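Local coordinates for protein thymidylate synthase (Enterobacteria phage T4, PDB 1TIS) that catalyses the reductive methylation of dUMP to dTMP with methylenetetrahydrofolate, a step in dTTP biosynthesis, and works as a homodimer, at residues Thr85-Asn90 / Met151-Cys156. Numbering follows the deposited sequence.
Sequences TVWDEN and MALPPC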
loop_
_atom_site.group_PDB
_atom_site.type_symbol
_atom_site.label_atom_id
_atom_site.label_comp_id
_atom_site.label_asym_id
_atom_site.label_seq_id
_atom_site.Cartn_x
_atom_site.Cartn_y
_atom_site.Cartn_z
ATOM N N THR A 85 26.596 10.502 7.017
ATOM C CA THR A 85 25.646 9.533 6.550
ATOM C C THR A 85 24.248 10.145 6.639
ATOM O O THR A 85 23.930 11.001 7.467
ATOM C CB THR A 85 25.785 8.236 7.398
ATOM O OG1 THR A 85 25.600 7.205 6.439
ATOM C CG2 THR A 85 24.787 8.049 8.527
ATOM N N VAL A 86 23.459 9.634 5.699
ATOM C CA VAL A 86 22.067 9.952 5.420
ATOM C C VAL A 86 21.107 10.126 6.601
ATOM O O VAL A 86 20.106 10.830 6.458
ATOM C CB VAL A 86 21.514 8.858 4.451
ATOM C CG1 VAL A 86 21.819 9.288 3.030
ATOM C CG2 VAL A 86 22.136 7.466 4.726
ATOM N N TRP A 87 21.332 9.488 7.762
ATOM C CA TRP A 87 20.432 9.691 8.876
ATOM C C TRP A 87 21.040 10.599 9.933
ATOM O O TRP A 87 20.363 10.960 10.891
ATOM C CB TRP A 87 20.042 8.339 9.517
ATOM C CG TRP A 87 18.959 7.542 8.766
ATOM C CD1 TRP A 87 19.349 6.759 7.733
ATOM C CD2 TRP A 87 17.589 7.462 9.011
ATOM N NE1 TRP A 87 18.256 6.179 7.336
ATOM C CE2 TRP A 87 17.203 6.557 8.051
ATOM C CE3 TRP A 87 16.597 7.957 9.846
ATOM C CZ2 TRP A 87 15.906 6.125 7.888
ATOM C CZ3 TRP A 87 15.278 7.533 9.701
ATOM C CH2 TRP A 87 14.942 6.628 8.730
ATOM N N ASP A 88 22.272 11.082 9.786
ATOM C CA ASP A 88 22.909 11.929 10.786
ATOM C C ASP A 88 22.164 13.177 11.210
ATOM O O ASP A 88 21.799 13.338 12.383
ATOM C CB ASP A 88 24.270 12.351 10.301
ATOM C CG ASP A 88 25.300 11.250 10.386
ATOM O OD1 ASP A 88 25.303 10.443 11.316
ATOM O OD2 ASP A 88 26.131 11.230 9.504
ATOM N N GLU A 89 21.903 14.083 10.282
ATOM C CA GLU A 89 21.153 15.268 10.622
ATOM C C GLU A 89 19.749 14.781 10.383
ATOM O O GLU A 89 19.219 14.974 9.290
ATOM C CB GLU A 89 21.475 16.438 9.688
ATOM C CG GLU A 89 22.456 17.484 10.249
ATOM C CD GLU A 89 23.951 17.206 10.069
ATOM O OE1 GLU A 89 24.380 16.921 8.945
ATOM O OE2 GLU A 89 24.692 17.291 11.049
ATOM N N ASN A 90 19.250 14.018 11.369
ATOM C CA ASN A 90 17.896 13.403 11.406
ATOM C C ASN A 90 17.819 12.754 12.795
ATOM O O ASN A 90 16.857 12.866 13.572
ATOM C CB ASN A 90 17.698 12.316 10.298
ATOM C CG ASN A 90 16.253 12.089 9.872
ATOM O OD1 ASN A 90 15.607 11.158 10.324
ATOM N ND2 ASN A 90 15.649 12.870 9.004
ATOM N N MET A 151 9.720 6.442 16.927
ATOM C CA MET A 151 10.621 6.492 15.818
ATOM C C MET A 151 10.959 7.940 15.480
ATOM O O MET A 151 10.078 8.804 15.512
ATOM C CB MET A 151 9.970 5.802 14.610
ATOM C CG MET A 151 9.546 4.330 14.581
ATOM S SD MET A 151 8.483 3.951 13.150
ATOM C CE MET A 151 7.503 2.578 13.663
ATOM N N ALA A 152 12.239 8.179 15.138
ATOM C CA ALA A 152 12.744 9.420 14.538
ATOM C C ALA A 152 11.894 10.024 13.413
ATOM O O ALA A 152 11.509 11.189 13.407
ATOM C CB ALA A 152 14.137 9.194 13.934
ATOM N N LEU A 153 11.651 9.236 12.377
ATOM C CA LEU A 153 10.853 9.592 11.213
ATOM C C LEU A 153 10.010 8.342 10.959
ATOM O O LEU A 153 10.574 7.260 10.721
ATOM C CB LEU A 153 11.822 9.918 10.035
ATOM C CG LEU A 153 11.471 9.987 8.523
ATOM C CD1 LEU A 153 12.620 10.731 7.861
ATOM C CD2 LEU A 153 11.368 8.628 7.845
ATOM N N PRO A 154 8.682 8.375 11.058
ATOM C CA PRO A 154 7.839 7.228 10.690
ATOM C C PRO A 154 8.139 6.922 9.219
ATOM O O PRO A 154 8.451 7.872 8.481
ATOM C CB PRO A 154 6.426 7.723 11.001
ATOM C CG PRO A 154 6.545 9.213 10.806
ATOM C CD PRO A 154 7.899 9.543 11.417
ATOM N N PRO A 155 8.150 5.670 8.738
ATOM C CA PRO A 155 8.703 5.287 7.436
ATOM C C PRO A 155 8.011 6.026 6.320
ATOM O O PRO A 155 6.818 6.218 6.450
ATOM C CB PRO A 155 8.493 3.792 7.352
ATOM C CG PRO A 155 8.434 3.377 8.794
ATOM C CD PRO A 155 7.573 4.499 9.377
ATOM N N CYS A 156 8.647 6.540 5.277
ATOM C CA CYS A 156 7.852 7.067 4.169
ATOM C C CYS A 156 7.568 5.844 3.299
ATOM O O CYS A 156 6.453 5.700 2.776
ATOM C CB CYS A 156 8.598 8.138 3.330
ATOM S SG CYS A 156 8.969 9.708 4.168
#
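Trp87 NE1 is hydrogen-bonded to Glu58 OE1, which ties the pyrrole side of the indole down. The far corner of its six-membered ring meets Leu153. This is a buried contact in the thymidylate synthase fold. It joins the turn leading into helix 88-95 to the loop just before strand 157-164. That loop ends at Cys156, probably the catalytic nucleophile, as in relatives.

No hydrogen bond crosses between the two segments. Trp87 CH2 lies 4.2 Å from Leu153 CD2, and the methyl approaches the ring obliquely. The two side chains cross at about a right angle. Trp61 packs edge-to-face with the same indole. Glu58 and Trp61 both belong to helix 53-64.

Leu153 CG lies anti to N (chi1 163°), carried across toward the other segment. The branch there, turned by chi2 (163°), sends CD1 to the amide of Asn90 and CD2 to the tryptophan. The nearest CA atoms, those of Asn90 and Ala152, are 7.2 Å apart. Side chains make the join. Asn90 ND2 has a weak hydrogen bond to Val286 O at the C-terminus, close to Ala285, which probably binds the folate cofactor. Leu153 also touches Tyr109, whose OH is hydrogen-bonded to Cys156 N. The Leu153 side chain is about 6 Å from that of Arg176, which probably binds the dUMP shared with the second subunit. A phosphate, probably from the crystallisation liquor, is bound about 5 Å from the same leucine side chain. Both fit a place beside the dUMP pocket.

A type I turn from Thr85 to Asp88 carries Trp87. It is closed by Asp88 N to Thr85 O at 2.9 Å. At the Asn90 amide, Leu153 CD1 is 3.9 Å from OD1 and equally far from ND2, while Ala152 CB stands 4.4 Å from OD1.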